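PDB 1W55: Ispd/ispf bifunctional enzyme from Campylobacter jejuni, which catalyses two steps of isoprenoid precursor synthesis, transferring the cytidylyl group of CTP to methylerythritol phosphate and later cyclising the phosphorylated product to methylerythritol 2,4-cyclodiphosphate with release of CMP. Local coordinates for residues P46-V51 with L86-F91; K116-T121 with I150-L155. All blocks are in the same frame, centred on the assembly; numbering follows the deposited sequence.

Both contacts lie in the N-terminal cytidylyltransferase part of the chain and reach the same mixed sheet. Interaction 1 comes first. It brings the start of strand 50-54 and the residues just before it against the loop that leads from helix 76-84 into strand 91-96, and so closes an excursion that includes strand 68-71. Interaction 2 opens only after that loop is closed. It pairs strand 119-124 with strand 149-152 and closes a second excursion made of strands and turns, without helix. The two are in series, neither nested nor crossed. They meet where S89 O and E90 O of interaction 1 face T153 of interaction 2, at the start of helix 153-159.

Interaction 1 (P46-V51 with L86-F91); sequences PFKKIV and LIDSEF
K48 and K49, just before strand 50-54, and V51 within it meet the loop L86-F91 in a partly buried contact of mixed character. The loop joins helix 76-84 to strand 91-96. The two segments do not pair as strands. Strand 4-9 lies between strands 50-54 and 91-96 in the sheet, and K48, K49 and V51 all bond to it through their backbones. The side chains of V51, L86 and I87 form the apolar end. The CG2 methyl of V51 lies 3.8 Å from CD1 of I87. CG1 of V51 is 4.0 Å from CD2 of L86. I70 of strand 68-71 also touches V51 and L86. K49 extends beside this patch. Its CG is anti to the backbone N (chi1 -161°), and the chain bends only further out. There NZ of K49 makes a weak hydrogen bond of 3.2 Å to the backbone O of L86. The main partner of this ammonium is E68, through a salt bridge. K48 forms the exposed end. NZ of K48 makes a salt bridge of 2.9 Å to OD1 of D88, and the two side chains cross at about a right angle. The nitrogen comes to the syn side of the carboxylate, 24° out of its plane. Lower down, CD of K48 packs 4.2 Å from CB of S89. S89 OG donates a 2.7 Å hydrogen bond to F91 O and is also hydrogen-bonded to the hydroxyl of S5 in strand 4-9. The chemistry is thus graded, from buried methyls at V51 to an exposed ion pair at K48. That pair probably gains less from charge than a buried one would, since solvent can screen it. K49 probably has its charge balanced mainly by E68, with L86 O as a secondary acceptor.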
loop_
_atom_site.group_PDB
_atom_site.type_symbol
_atom_site.label_atom_id
_atom_site.label_comp_id
_atom_site.label_asym_id
_atom_site.label_seq_id
_atom_site.Cartn_x
_atom_site.Cartn_y
_atom_site.Cartn_z
ATOM N N PRO A 46 -25.510 -6.632 -22.563
ATOM C CA PRO A 46 -26.495 -7.721 -22.513
ATOM C C PRO A 46 -26.545 -8.513 -23.824
ATOM O O PRO A 46 -27.520 -8.401 -24.579
ATOM C CB PRO A 46 -27.818 -6.985 -22.248
ATOM C CG PRO A 46 -27.633 -5.634 -22.853
ATOM C CD PRO A 46 -26.150 -5.326 -22.813
ATOM N N PHE A 47 -25.502 -9.311 -24.082
ATOM C CA PHE A 47 -25.424 -10.112 -25.304
ATOM C C PHE A 47 -26.606 -11.060 -25.417
ATOM O O PHE A 47 -27.040 -11.641 -24.420
ATOM C CB PHE A 47 -24.121 -10.912 -25.358
ATOM C CG PHE A 47 -22.887 -10.060 -25.415
ATOM C CD1 PHE A 47 -22.117 -9.851 -24.268
ATOM C CD2 PHE A 47 -22.482 -9.477 -26.615
ATOM C CE1 PHE A 47 -20.963 -9.067 -24.310
ATOM C CE2 PHE A 47 -21.333 -8.696 -26.674
ATOM C CZ PHE A 47 -20.565 -8.490 -25.522
ATOM N N LYS A 48 -27.105 -11.209 -26.644
ATOM C CA LYS A 48 -28.221 -12.096 -26.963
ATOM C C LYS A 48 -27.878 -13.553 -26.695
ATOM O O LYS A 48 -28.721 -14.350 -26.262
ATOM C CB LYS A 48 -28.616 -11.928 -28.432
ATOM C CG LYS A 48 -30.055 -12.301 -28.721
ATOM C CD LYS A 48 -30.219 -12.798 -30.142
ATOM C CE LYS A 48 -31.666 -13.160 -30.448
ATOM N NZ LYS A 48 -31.956 -12.902 -31.888
ATOM N N LYS A 49 -26.626 -13.893 -26.968
ATOM C CA LYS A 49 -26.117 -15.236 -26.792
ATOM C C LYS A 49 -24.626 -15.109 -26.508
ATOM O O LYS A 49 -23.969 -14.178 -26.994
ATOM C CB LYS A 49 -26.360 -16.044 -28.067
ATOM C CG LYS A 49 -26.308 -17.548 -27.881
ATOM C CD LYS A 49 -26.410 -18.275 -29.207
ATOM C CE LYS A 49 -27.856 -18.638 -29.529
ATOM N NZ LYS A 49 -28.004 -20.070 -29.914
ATOM N N ILE A 50 -24.103 -16.023 -25.694
ATOM C CA ILE A 50 -22.667 -16.116 -25.455
ATOM C C ILE A 50 -22.174 -17.522 -25.799
ATOM O O ILE A 50 -22.627 -18.516 -25.225
ATOM C CB ILE A 50 -22.300 -15.705 -24.002
ATOM C CG1 ILE A 50 -22.777 -14.277 -23.732
ATOM C CG2 ILE A 50 -20.795 -15.786 -23.791
ATOM C CD1 ILE A 50 -22.943 -13.924 -22.263
ATOM N N VAL A 51 -21.258 -17.590 -26.758
ATOM C CA VAL A 51 -20.697 -18.861 -27.198
ATOM C C VAL A 51 -19.220 -18.949 -26.826
ATOM O O VAL A 51 -18.478 -17.978 -26.952
ATOM C CB VAL A 51 -20.909 -19.079 -28.726
ATOM C CG1 VAL A 51 -20.352 -20.439 -29.182
ATOM C CG2 VAL A 51 -22.398 -18.969 -29.080
ATOM N N LEU A 86 -24.304 -20.672 -34.610
ATOM C CA LEU A 86 -25.160 -20.515 -33.440
ATOM C C LEU A 86 -25.730 -19.086 -33.321
ATOM O O LEU A 86 -26.631 -18.831 -32.516
ATOM C CB LEU A 86 -24.380 -20.905 -32.173
ATOM C CG LEU A 86 -24.609 -22.259 -31.467
ATOM C CD1 LEU A 86 -25.049 -23.401 -32.397
ATOM C CD2 LEU A 86 -23.387 -22.685 -30.630
ATOM N N ILE A 87 -25.214 -18.166 -34.131
ATOM C CA ILE A 87 -25.553 -16.748 -34.012
ATOM C C ILE A 87 -26.564 -16.317 -35.067
ATOM O O ILE A 87 -26.392 -16.613 -36.251
ATOM C CB ILE A 87 -24.273 -15.868 -34.124
ATOM C CG1 ILE A 87 -23.166 -16.377 -33.183
ATOM C CG2 ILE A 87 -24.599 -14.376 -33.901
ATOM C CD1 ILE A 87 -23.539 -16.406 -31.708
ATOM N N ASP A 88 -27.611 -15.614 -34.634
ATOM C CA ASP A 88 -28.584 -15.053 -35.574
ATOM C C ASP A 88 -28.844 -13.554 -35.378
ATOM O O ASP A 88 -29.725 -12.989 -36.021
ATOM C CB ASP A 88 -29.894 -15.869 -35.597
ATOM C CG ASP A 88 -30.603 -15.910 -34.245
ATOM O OD1 ASP A 88 -30.551 -14.915 -33.487
ATOM O OD2 ASP A 88 -31.255 -16.906 -33.863
ATOM N N SER A 89 -28.074 -12.920 -34.496
ATOM C CA SER A 89 -28.142 -11.473 -34.309
ATOM C C SER A 89 -27.347 -10.776 -35.412
ATOM O O SER A 89 -26.429 -11.372 -35.984
ATOM C CB SER A 89 -27.628 -11.069 -32.914
ATOM O OG SER A 89 -26.228 -11.299 -32.760
ATOM N N GLU A 90 -27.704 -9.523 -35.706
ATOM C CA GLU A 90 -27.039 -8.736 -36.744
ATOM C C GLU A 90 -25.528 -8.587 -36.514
ATOM O O GLU A 90 -24.737 -8.621 -37.464
ATOM C CB GLU A 90 -27.672 -7.340 -36.864
ATOM C CG GLU A 90 -27.330 -6.627 -38.176
ATOM C CD GLU A 90 -27.818 -5.183 -38.253
ATOM O OE1 GLU A 90 -28.648 -4.766 -37.416
ATOM O OE2 GLU A 90 -27.370 -4.455 -39.170
ATOM N N PHE A 91 -25.147 -8.385 -35.256
ATOM C CA PHE A 91 -23.747 -8.171 -34.912
ATOM C C PHE A 91 -23.215 -9.278 -34.025
ATOM O O PHE A 91 -23.969 -9.924 -33.281
ATOM C CB PHE A 91 -23.560 -6.818 -34.238
ATOM C CG PHE A 91 -23.946 -5.662 -35.106
ATOM C CD1 PHE A 91 -25.213 -5.080 -34.989
ATOM C CD2 PHE A 91 -23.056 -5.158 -36.054
ATOM C CE1 PHE A 91 -25.587 -4.010 -35.803
ATOM C CE2 PHE A 91 -23.415 -4.090 -36.874
ATOM C CZ PHE A 91 -24.686 -3.513 -36.749
#

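Interaction 2 (K116-T121 with I150-L155); sequences KADCIT and ISKTKL
A117 O lies 3.6 Å from NZ of K152, just before an antiparallel beta ladder begins between strands 119-124 and 149-152. Both strands belong to the mixed sheet of the cytidylyltransferase domain, in a family assigned to the GT-A clan. Their short axes run 4.7 Å apart, with N-to-C directions at 176°. D118 follows, with polar and apolar contacts. Its backbone O accepts a hydrogen bond from K152 N. Its CG is anti to the carbonyl carbon (chi1 -57°). From there OD1 of D118 makes a salt bridge of 3.3 Å to NZ of K152. The other oxygen, OD2, is held by the backbone N of K179, so the two carboxylate oxygens have different partners. A methyl of L155, from the first turn of helix 153-159, packs against this carboxylate, with CD1 of L155 3.5 Å from CG of D118. K152 itself is the N-cap residue of that helix, so its backbone bond to D118 sits at the change from strand to helix. C119 stands opposite S151 as a non-hydrogen-bonded pair. Their side chains share one face of the sheet, where helix 169-174 also touches C119. Between the strands, the CA-H group of C119 points to I150 O in a short CA-H...O contact. I120 and I150 form the next pair, a hydrogen-bonded one, and their side chains lie on the other face. There M93 of strand 91-96 and L114 touch I150. Two nearly straight bonds join this pair. I150 N reaches I120 O at 2.9 Å, and I120 N reaches I150 O at 2.7 Å with an N-H...O angle of 165°.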
loop_
_atom_site.group_PDB
_atom_site.type_symbol
_atom_site.label_atom_id
_atom_site.label_comp_id
_atom_site.label_asym_id
_atom_site.label_seq_id
_atom_site.Cartn_x
_atom_site.Cartn_y
_atom_site.Cartn_z
ATOM N N LYS A 116 -19.915 2.604 -38.566
ATOM C CA LYS A 116 -18.889 3.155 -39.458
ATOM C C LYS A 116 -18.357 2.183 -40.520
ATOM O O LYS A 116 -17.822 2.623 -41.536
ATOM C CB LYS A 116 -17.716 3.740 -38.652
ATOM C CG LYS A 116 -18.090 4.940 -37.785
ATOM C CD LYS A 116 -17.174 6.136 -38.027
ATOM C CE LYS A 116 -17.658 7.394 -37.287
ATOM N NZ LYS A 116 -18.087 7.147 -35.870
ATOM N N ALA A 117 -18.492 0.876 -40.289
ATOM C CA ALA A 117 -17.878 -0.128 -41.173
ATOM C C ALA A 117 -18.477 -1.532 -41.006
ATOM O O ALA A 117 -19.449 -1.714 -40.267
ATOM C CB ALA A 117 -16.346 -0.152 -40.977
ATOM N N ASP A 118 -17.905 -2.515 -41.705
ATOM C CA ASP A 118 -18.354 -3.908 -41.590
ATOM C C ASP A 118 -17.705 -4.641 -40.408
ATOM O O ASP A 118 -18.275 -5.592 -39.867
ATOM C CB ASP A 118 -18.088 -4.679 -42.883
ATOM C CG ASP A 118 -18.745 -4.041 -44.090
ATOM O OD1 ASP A 118 -19.960 -3.735 -44.025
ATOM O OD2 ASP A 118 -18.112 -3.795 -45.141
ATOM N N CYS A 119 -16.513 -4.191 -40.024
ATOM C CA CYS A 119 -15.779 -4.778 -38.915
ATOM C C CYS A 119 -15.077 -3.672 -38.131
ATOM O O CYS A 119 -14.413 -2.810 -38.725
ATOM C CB CYS A 119 -14.774 -5.803 -39.441
ATOM S SG CYS A 119 -13.740 -6.599 -38.196
ATOM N N ILE A 120 -15.261 -3.678 -36.810
ATOM C CA ILE A 120 -14.622 -2.706 -35.916
ATOM C C ILE A 120 -13.607 -3.398 -35.014
ATOM O O ILE A 120 -13.942 -4.351 -34.306
ATOM C CB ILE A 120 -15.656 -1.972 -35.028
ATOM C CG1 ILE A 120 -17.039 -1.843 -35.717
ATOM C CG2 ILE A 120 -15.080 -0.624 -34.551
ATOM C CD1 ILE A 120 -17.066 -0.958 -36.984
ATOM N N THR A 121 -12.379 -2.898 -35.022
ATOM C CA THR A 121 -11.276 -3.567 -34.348
ATOM C C THR A 121 -10.318 -2.562 -33.709
ATOM O O THR A 121 -10.096 -1.474 -34.252
ATOM C CB THR A 121 -10.510 -4.494 -35.352
ATOM O OG1 THR A 121 -9.436 -5.166 -34.676
ATOM C CG2 THR A 121 -9.783 -3.688 -36.400
ATOM N N ILE A 150 -15.811 -6.437 -33.606
ATOM C CA ILE A 150 -17.237 -6.538 -33.900
ATOM C C ILE A 150 -17.440 -6.577 -35.408
ATOM O O ILE A 150 -16.886 -5.746 -36.142
ATOM C CB ILE A 150 -18.037 -5.352 -33.297
ATOM C CG1 ILE A 150 -17.782 -5.211 -31.806
ATOM C CG2 ILE A 150 -19.531 -5.539 -33.529
ATOM C CD1 ILE A 150 -18.242 -3.864 -31.244
ATOM N N SER A 151 -18.258 -7.524 -35.856
ATOM C CA SER A 151 -18.525 -7.694 -37.273
ATOM C C SER A 151 -20.013 -7.872 -37.491
ATOM O O SER A 151 -20.742 -8.287 -36.579
ATOM C CB SER A 151 -17.789 -8.924 -37.819
ATOM O OG SER A 151 -16.394 -8.803 -37.652
ATOM N N LYS A 152 -20.457 -7.561 -38.703
ATOM C CA LYS A 152 -21.790 -7.956 -39.140
ATOM C C LYS A 152 -21.717 -9.459 -39.332
ATOM O O LYS A 152 -20.854 -9.972 -40.061
ATOM C CB LYS A 152 -22.197 -7.257 -40.444
ATOM C CG LYS A 152 -22.199 -5.722 -40.370
ATOM C CD LYS A 152 -23.574 -5.136 -40.715
ATOM C CE LYS A 152 -23.518 -3.615 -40.945
ATOM N NZ LYS A 152 -22.378 -3.202 -41.843
ATOM N N THR A 153 -22.615 -10.150 -38.643
ATOM C CA THR A 153 -22.645 -11.604 -38.597
ATOM C C THR A 153 -22.683 -12.249 -39.979
ATOM O O THR A 153 -21.894 -13.158 -40.272
ATOM C CB THR A 153 -23.847 -12.041 -37.765
ATOM O OG1 THR A 153 -23.762 -11.415 -36.479
ATOM C CG2 THR A 153 -23.788 -13.529 -37.456
ATOM N N LYS A 154 -23.581 -11.757 -40.830
ATOM C CA LYS A 154 -23.772 -12.339 -42.158
ATOM C C LYS A 154 -22.494 -12.247 -42.992
ATOM O O LYS A 154 -22.139 -13.199 -43.681
ATOM C CB LYS A 154 -24.966 -11.694 -42.879
ATOM C CG LYS A 154 -26.314 -11.916 -42.165
ATOM C CD LYS A 154 -27.481 -11.279 -42.927
ATOM C CE LYS A 154 -27.948 -9.978 -42.267
ATOM N NZ LYS A 154 -29.302 -10.101 -41.644
ATOM N N LEU A 155 -21.799 -11.114 -42.898
ATOM C CA LEU A 155 -20.560 -10.902 -43.647
ATOM C C LEU A 155 -19.403 -11.777 -43.168
ATOM O O LEU A 155 -18.610 -12.260 -43.987
ATOM C CB LEU A 155 -20.139 -9.428 -43.616
ATOM C CG LEU A 155 -20.975 -8.483 -44.496
ATOM C CD1 LEU A 155 -20.440 -7.073 -44.410
ATOM C CD2 LEU A 155 -21.048 -8.940 -45.965
#